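Local coordinates for protein amidohydrolase (Thermotoga maritima, PDB 3OOQ) that is probably a metal-dependent amidohydrolase, perhaps with allantoinase-like activity, at residues Val60-His65 / Leu300-Cys305; Asp231-Ala236 / Thr253-Ile258; Leu247-Gly252 / Ile267-Gly272. All blocks are in the same frame, centred on the assembly; numbering follows the deposited sequence.

Contact 1 of 3, residues Val60-His65 / Leu300-Cys305; sequences VDAHSH and LIALMC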
# COMPACT_ATOMS: atom_id res chain seq x y z
N VAL F 60 -46.24 6.25 8.72
CA VAL F 60 -45.71 5.58 7.55
C VAL F 60 -44.49 6.37 7.11
O VAL F 60 -44.60 7.52 6.72
CB VAL F 60 -46.76 5.52 6.41
CG1 VAL F 60 -46.22 4.79 5.20
CG2 VAL F 60 -48.09 4.89 6.89
N ASP F 61 -43.32 5.75 7.21
CA ASP F 61 -42.11 6.42 6.75
C ASP F 61 -41.75 5.97 5.36
O ASP F 61 -41.41 4.80 5.14
CB ASP F 61 -40.93 6.17 7.69
CG ASP F 61 -39.83 7.19 7.50
OD1 ASP F 61 -39.41 7.42 6.35
OD2 ASP F 61 -39.37 7.77 8.50
N ALA F 62 -41.83 6.89 4.41
CA ALA F 62 -41.62 6.54 3.01
C ALA F 62 -40.15 6.23 2.60
O ALA F 62 -39.92 5.82 1.48
CB ALA F 62 -42.20 7.62 2.12
N HIS F 63 -39.19 6.38 3.51
CA HIS F 63 -37.78 6.14 3.16
C HIS F 63 -36.97 5.84 4.41
O HIS F 63 -36.70 6.73 5.21
CB HIS F 63 -37.19 7.35 2.42
CG HIS F 63 -35.81 7.11 1.86
ND1 HIS F 63 -34.69 6.97 2.66
CD2 HIS F 63 -35.38 6.98 0.58
CE1 HIS F 63 -33.63 6.79 1.89
NE2 HIS F 63 -34.02 6.79 0.63
N SER F 64 -36.57 4.58 4.57
CA SER F 64 -35.95 4.16 5.82
C SER F 64 -34.87 3.10 5.64
O SER F 64 -34.92 2.29 4.71
CB SER F 64 -37.02 3.59 6.76
OG SER F 64 -36.55 3.58 8.09
N HIS F 65 -33.93 3.08 6.58
CA HIS F 65 -32.97 1.98 6.63
C HIS F 65 -33.09 1.15 7.91
O HIS F 65 -32.22 0.35 8.20
CB HIS F 65 -31.55 2.50 6.39
CG HIS F 65 -31.46 3.49 5.26
ND1 HIS F 65 -31.65 3.13 3.95
CD2 HIS F 65 -31.24 4.82 5.26
CE1 HIS F 65 -31.53 4.19 3.18
NE2 HIS F 65 -31.27 5.24 3.95
N LEU F 300 -46.66 17.42 -3.60
CA LEU F 300 -46.96 16.29 -2.76
C LEU F 300 -45.69 15.80 -2.02
O LEU F 300 -44.73 15.34 -2.65
CB LEU F 300 -47.58 15.15 -3.58
CG LEU F 300 -47.80 13.86 -2.78
CD1 LEU F 300 -48.92 14.06 -1.76
CD2 LEU F 300 -48.10 12.71 -3.71
N ILE F 301 -45.71 15.88 -0.70
CA ILE F 301 -44.55 15.53 0.10
C ILE F 301 -44.88 14.58 1.24
O ILE F 301 -46.04 14.54 1.72
CB ILE F 301 -43.81 16.79 0.66
CG1 ILE F 301 -44.61 17.43 1.82
CG2 ILE F 301 -43.50 17.77 -0.44
CD1 ILE F 301 -43.90 18.63 2.52
N ALA F 302 -43.87 13.80 1.63
CA ALA F 302 -43.90 13.01 2.86
C ALA F 302 -42.67 13.39 3.67
O ALA F 302 -41.70 13.93 3.13
CB ALA F 302 -43.88 11.52 2.57
N LEU F 303 -42.73 13.09 4.95
CA LEU F 303 -41.60 13.35 5.84
C LEU F 303 -40.94 12.05 6.31
O LEU F 303 -41.61 11.18 6.88
CB LEU F 303 -42.05 14.19 7.03
CG LEU F 303 -41.01 14.55 8.10
CD1 LEU F 303 -39.84 15.37 7.53
CD2 LEU F 303 -41.68 15.30 9.25
N MSE F 304 -39.62 11.94 6.08
CA MSE F 304 -38.82 10.81 6.55
C MSE F 304 -37.91 11.19 7.71
O MSE F 304 -37.52 12.35 7.86
CB MSE F 304 -37.95 10.24 5.41
CG MSE F 304 -36.77 11.14 5.01
SE MSE F 304 -35.44 10.18 3.96
CE MSE F 304 -36.03 10.76 2.17
N CYS F 305 -37.55 10.19 8.52
CA CYS F 305 -36.46 10.31 9.48
C CYS F 305 -35.12 9.97 8.83
O CYS F 305 -34.06 10.28 9.39
CB CYS F 305 -36.70 9.35 10.65
SG CYS F 305 -38.01 9.92 11.75
O HOH W 1 -42.88 9.36 5.33
O HOH W 2 -40.83 10.22 9.53
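The backbones of 60-65 and 300-305 come closest at Asp61 and Met304, just past strand 301-303, with 5.5 Å between the CA atoms, where the first strand of the amidohydrolase TIM barrel turns a corner at Ala62-His63 into the His-Ser-His motif. The Asp61 carboxylate, two waters and side-chain packing join the segments. Asp61 is the main link. Its CG lies anti to the backbone N (chi1 -162°), which carries the carboxylate toward Met304 and Cys305 and divides its two oxygens between the segments. OD2 takes the N-H of Cys305 on its syn lone pair, 3.0 Å from Cys305 N and nearly straight at 168°. OD1 uses its anti lone pair for His63 N at 3.0 Å, closing an Asx turn that braces the corner at Ala62-His63. One water donates to both Asp61 OD2 and Leu303 O; a second donates to Leu303 O and Val60 O and accepts from Ala62 N. An alanine in place of Asp61 would probably leave the N-H groups of Cys305 and His63 without their acceptor and set the corner free to shift. In relatives the two histidines of this motif commonly bind metal; here His63 NE2 bonds to Lys151. The side chains of His63 and selenomethionine Met304 lie side by side, pointing the same way. The Met304 chain bends at chi3 (98°), and its CE makes an off-centre CH-pi contact 4.1 Å from the centroid of the His63 ring. The selenium approaches that ring obliquely, with Met304 SE 3.5 Å from His63 ND1.

Contact 2 of 3, residues Asp231-Ala236 / Thr253-Ile258; sequences DDILTA and TEAYKI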
# COMPACT_ATOMS: atom_id res chain seq x y z
N ASP F 231 -29.61 21.45 -8.64
CA ASP F 231 -29.17 20.93 -9.93
C ASP F 231 -29.22 19.40 -10.03
O ASP F 231 -29.54 18.87 -11.10
CB ASP F 231 -27.78 21.47 -10.35
CG ASP F 231 -26.67 21.14 -9.34
OD1 ASP F 231 -26.92 21.13 -8.13
OD2 ASP F 231 -25.53 20.88 -9.76
N ASP F 232 -28.89 18.70 -8.94
CA ASP F 232 -28.98 17.23 -8.92
C ASP F 232 -30.42 16.75 -9.00
O ASP F 232 -30.68 15.73 -9.63
CB ASP F 232 -28.34 16.63 -7.67
CG ASP F 232 -26.82 16.74 -7.67
OD1 ASP F 232 -26.19 16.47 -8.72
OD2 ASP F 232 -26.28 17.16 -6.63
N ILE F 233 -31.34 17.45 -8.33
CA ILE F 233 -32.78 17.16 -8.46
C ILE F 233 -33.23 17.29 -9.91
O ILE F 233 -33.91 16.43 -10.45
CB ILE F 233 -33.65 18.08 -7.55
CG1 ILE F 233 -33.28 17.94 -6.06
CG2 ILE F 233 -35.13 17.77 -7.73
CD1 ILE F 233 -33.72 19.15 -5.19
N LEU F 234 -32.80 18.36 -10.57
CA LEU F 234 -33.19 18.61 -11.97
C LEU F 234 -32.56 17.58 -12.91
O LEU F 234 -33.19 17.16 -13.86
CB LEU F 234 -32.82 20.03 -12.40
CG LEU F 234 -33.58 21.14 -11.68
CD1 LEU F 234 -32.83 22.46 -11.83
CD2 LEU F 234 -35.01 21.28 -12.22
N THR F 235 -31.33 17.16 -12.62
CA THR F 235 -30.66 16.10 -13.39
C THR F 235 -31.45 14.79 -13.26
O THR F 235 -31.69 14.10 -14.25
CB THR F 235 -29.20 15.87 -12.90
OG1 THR F 235 -28.43 17.04 -13.17
CG2 THR F 235 -28.53 14.69 -13.63
N ALA F 236 -31.84 14.45 -12.04
CA ALA F 236 -32.66 13.27 -11.81
C ALA F 236 -33.94 13.31 -12.68
O ALA F 236 -34.29 12.33 -13.34
CB ALA F 236 -33.01 13.16 -10.33
N THR F 253 -33.45 18.38 -0.58
CA THR F 253 -33.06 19.45 0.33
C THR F 253 -33.31 20.86 -0.25
O THR F 253 -33.81 21.73 0.46
CB THR F 253 -31.59 19.25 0.76
OG1 THR F 253 -31.52 18.07 1.55
CG2 THR F 253 -31.08 20.42 1.58
N GLU F 254 -32.98 21.06 -1.53
CA GLU F 254 -33.18 22.34 -2.19
C GLU F 254 -34.38 22.39 -3.13
O GLU F 254 -34.48 23.29 -3.98
CB GLU F 254 -31.90 22.76 -2.94
CG GLU F 254 -30.72 22.97 -2.01
CD GLU F 254 -29.55 23.67 -2.68
OE1 GLU F 254 -29.50 23.73 -3.94
OE2 GLU F 254 -28.69 24.17 -1.93
N ALA F 255 -35.31 21.43 -2.97
CA ALA F 255 -36.53 21.37 -3.79
C ALA F 255 -37.33 22.68 -3.72
O ALA F 255 -37.99 23.07 -4.69
CB ALA F 255 -37.42 20.17 -3.39
N TYR F 256 -37.23 23.37 -2.58
CA TYR F 256 -37.95 24.62 -2.38
C TYR F 256 -37.51 25.71 -3.37
O TYR F 256 -38.28 26.61 -3.69
CB TYR F 256 -37.85 25.08 -0.93
CG TYR F 256 -36.49 25.61 -0.50
CD1 TYR F 256 -36.13 26.95 -0.73
CD2 TYR F 256 -35.58 24.78 0.17
CE1 TYR F 256 -34.87 27.43 -0.32
CE2 TYR F 256 -34.34 25.26 0.59
CZ TYR F 256 -33.99 26.58 0.33
OH TYR F 256 -32.75 27.04 0.76
N LYS F 257 -36.28 25.61 -3.87
CA LYS F 257 -35.79 26.57 -4.84
C LYS F 257 -36.42 26.34 -6.21
O LYS F 257 -36.44 27.22 -7.04
CB LYS F 257 -34.26 26.54 -4.93
CG LYS F 257 -33.55 26.78 -3.61
CD LYS F 257 -32.04 26.69 -3.75
CE LYS F 257 -31.38 27.14 -2.46
NZ LYS F 257 -29.89 27.01 -2.51
N ILE F 258 -36.96 25.15 -6.45
CA ILE F 258 -37.53 24.84 -7.76
C ILE F 258 -38.91 24.23 -7.62
O ILE F 258 -39.34 23.41 -8.44
CB ILE F 258 -36.60 23.89 -8.56
CG1 ILE F 258 -36.32 22.63 -7.75
CG2 ILE F 258 -35.29 24.62 -8.93
CD1 ILE F 258 -35.76 21.45 -8.55
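Glu254 OE1 is gripped by two N-H donors, Ala230 N at the start of helix 230-243 and Gln100 NE2 of the second subunit, while the carbonyl carbon of Glu254 rests against Ile233 of that helix. The other carboxylate oxygen, Glu254 OE2, forms a salt bridge with Lys257 NZ at 3.1 Å, weak as a hydrogen bond. That lysine also pairs with Asp285 of its own chain and bonds to Gln100 of the second subunit, so the charges lie in a network shared between chains. Beneath it the contact is apolar. Ile233 CD1 abuts the Glu254-Ala255 peptide, 3.6 Å from Ala255 N and 4.2 Å from Ala255 CB. Ile258 reaches back to the helix with its terminal methyl: CG1 sits between the backbone N and the carbonyl carbon (chi1 56°), and CD1 is carried on by an extended chi2. Ile258 CD1 meets Ile233 CG2 at 3.8 Å and Leu234 CD2 at 3.7 Å, crossing the isoleucine at a slant and sliding past the leucine in the opposite direction. The turn itself closes through Lys257 N to Glu254 O at 2.9 Å. Ile138 of the second subunit packs on Ile258, and Glu140 of that chain on Leu234. Such packing of a strand-to-helix loop on the preceding outer helix is a feature of the alpha/beta barrel, here next to a subunit interface.

Contact 3 of 3, residues Leu247-Gly252 / Ile267-Gly272; sequences LVIEHG and IPVVVG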
# COMPACT_ATOMS: atom_id res chain seq x y z
N LEU F 247 -40.74 8.91 -11.14
CA LEU F 247 -39.78 9.19 -10.08
C LEU F 247 -40.38 9.78 -8.84
O LEU F 247 -41.43 10.42 -8.87
CB LEU F 247 -38.62 10.08 -10.58
CG LEU F 247 -38.75 11.62 -10.60
CD1 LEU F 247 -37.41 12.30 -10.45
CD2 LEU F 247 -39.38 12.08 -11.90
N VAL F 248 -39.67 9.57 -7.75
CA VAL F 248 -39.85 10.27 -6.51
C VAL F 248 -38.48 10.86 -6.17
O VAL F 248 -37.45 10.22 -6.37
CB VAL F 248 -40.30 9.29 -5.38
CG1 VAL F 248 -40.42 9.98 -4.05
CG2 VAL F 248 -41.65 8.59 -5.74
N ILE F 249 -38.46 12.09 -5.68
CA ILE F 249 -37.22 12.69 -5.20
C ILE F 249 -37.07 12.41 -3.70
O ILE F 249 -38.00 12.68 -2.94
CB ILE F 249 -37.22 14.20 -5.44
CG1 ILE F 249 -37.30 14.53 -6.95
CG2 ILE F 249 -36.02 14.85 -4.79
CD1 ILE F 249 -35.98 14.24 -7.72
N GLU F 250 -35.92 11.86 -3.30
CA GLU F 250 -35.64 11.60 -1.89
C GLU F 250 -34.81 12.74 -1.31
O GLU F 250 -33.85 13.19 -1.94
CB GLU F 250 -34.87 10.29 -1.69
CG GLU F 250 -35.29 9.11 -2.53
CD GLU F 250 -36.77 8.79 -2.41
OE1 GLU F 250 -37.37 8.48 -3.46
OE2 GLU F 250 -37.34 8.85 -1.28
N HIS F 251 -35.18 13.16 -0.10
CA HIS F 251 -34.58 14.31 0.62
C HIS F 251 -34.97 15.65 -0.03
O HIS F 251 -35.63 16.47 0.61
CB HIS F 251 -33.07 14.19 0.79
CG HIS F 251 -32.60 12.82 1.17
ND1 HIS F 251 -32.88 12.26 2.40
CD2 HIS F 251 -31.88 11.90 0.49
CE1 HIS F 251 -32.34 11.05 2.46
NE2 HIS F 251 -31.73 10.81 1.31
N GLY F 252 -34.53 15.87 -1.27
CA GLY F 252 -34.89 17.09 -2.01
C GLY F 252 -34.62 18.35 -1.22
O GLY F 252 -35.42 19.29 -1.19
N ILE F 267 -44.23 15.92 -9.38
CA ILE F 267 -43.17 15.07 -8.83
C ILE F 267 -43.19 15.13 -7.31
O ILE F 267 -43.09 16.20 -6.71
CB ILE F 267 -41.78 15.45 -9.39
CG1 ILE F 267 -41.77 15.28 -10.91
CG2 ILE F 267 -40.66 14.57 -8.73
CD1 ILE F 267 -40.64 16.01 -11.63
N PRO F 268 -43.35 13.96 -6.66
CA PRO F 268 -43.42 14.05 -5.22
C PRO F 268 -42.03 14.08 -4.62
O PRO F 268 -41.05 13.67 -5.28
CB PRO F 268 -44.14 12.76 -4.84
CG PRO F 268 -43.75 11.79 -5.92
CD PRO F 268 -43.64 12.61 -7.17
N VAL F 269 -41.96 14.55 -3.38
CA VAL F 269 -40.71 14.68 -2.65
C VAL F 269 -40.88 14.13 -1.24
O VAL F 269 -41.75 14.58 -0.49
CB VAL F 269 -40.25 16.14 -2.55
CG1 VAL F 269 -38.87 16.20 -1.89
CG2 VAL F 269 -40.23 16.80 -3.92
N VAL F 270 -40.04 13.15 -0.89
CA VAL F 270 -39.93 12.69 0.49
C VAL F 270 -38.87 13.54 1.17
O VAL F 270 -37.67 13.29 1.03
CB VAL F 270 -39.57 11.17 0.58
CG1 VAL F 270 -39.61 10.72 2.02
CG2 VAL F 270 -40.55 10.33 -0.23
N VAL F 271 -39.32 14.57 1.89
CA VAL F 271 -38.41 15.51 2.56
C VAL F 271 -37.87 14.90 3.85
O VAL F 271 -38.44 13.94 4.38
CB VAL F 271 -39.05 16.91 2.83
CG1 VAL F 271 -39.61 17.51 1.55
CG2 VAL F 271 -40.17 16.82 3.87
N GLY F 272 -36.76 15.45 4.34
CA GLY F 272 -36.08 14.92 5.51
C GLY F 272 -34.88 14.09 5.10
O GLY F 272 -34.72 13.76 3.92
O HOH W 3 -35.36 17.51 2.94
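Two neighbouring parallel barrel strands, linked by a beta-alpha-beta crossover through helix 259-264, pair along Ile249-Val269 and Glu250-Val270, with strand axes 24° apart. Ile249 bonds to the residues flanking Val269: its N donates to Pro268 O at 3.1 Å, and its O accepts from Val270 N at 2.9 Å. On the outer face, covered by helix 230-243, Ile267 CG2 touches both Leu247 CG at 4.0 Å and Ile249 CG1 at 3.8 Å. On the face bearing Val248 and Glu250, Val248 CG1 meets Val270 CG2, and the Glu250 side chain lies beside that of Val270, OE2 touching the same methyl, while OE1 forms a salt bridge with Arg224. Beyond the corner at Glu250, His251 ND1 donates to Gly272 O at 2.8 Å; the oxygen lies at the ring edge, 8° out of the ring plane, and offers an in-plane lone pair, which fixes the rotation of the imidazole. Any CB on Gly252 would come 2.7 Å from Val269 CG1, a clash. The His251 ring also stacks on His228 and meets His226 and, edge-to-face, His63, a histidine cluster at the C-terminal end of the barrel strands, where amidohydrolases typically hold their metal site.

How the contacts relate
All three contacts are buried, but at different distances from the middle of the chain. Their centres lie about 4, 10 and 19 Å from the chain centre for contacts 1, 3 and 2, the last beside a second subunit. Contacts 1 and 3 share the barrel wall: strand 301-303 neighbours strand 269-271, with probable backbone bonds from Val271 N to Ala302 O and from Met304 N to Val271 O. Contact 2 belongs to the outer layer, and Ile233 reaches inward from it to Ile249 of contact 3. The chemistry changes accordingly: carboxylate and water links in contact 1, parallel strand pairing in contact 3, and aliphatic packing under an intersubunit charge network in contact 2.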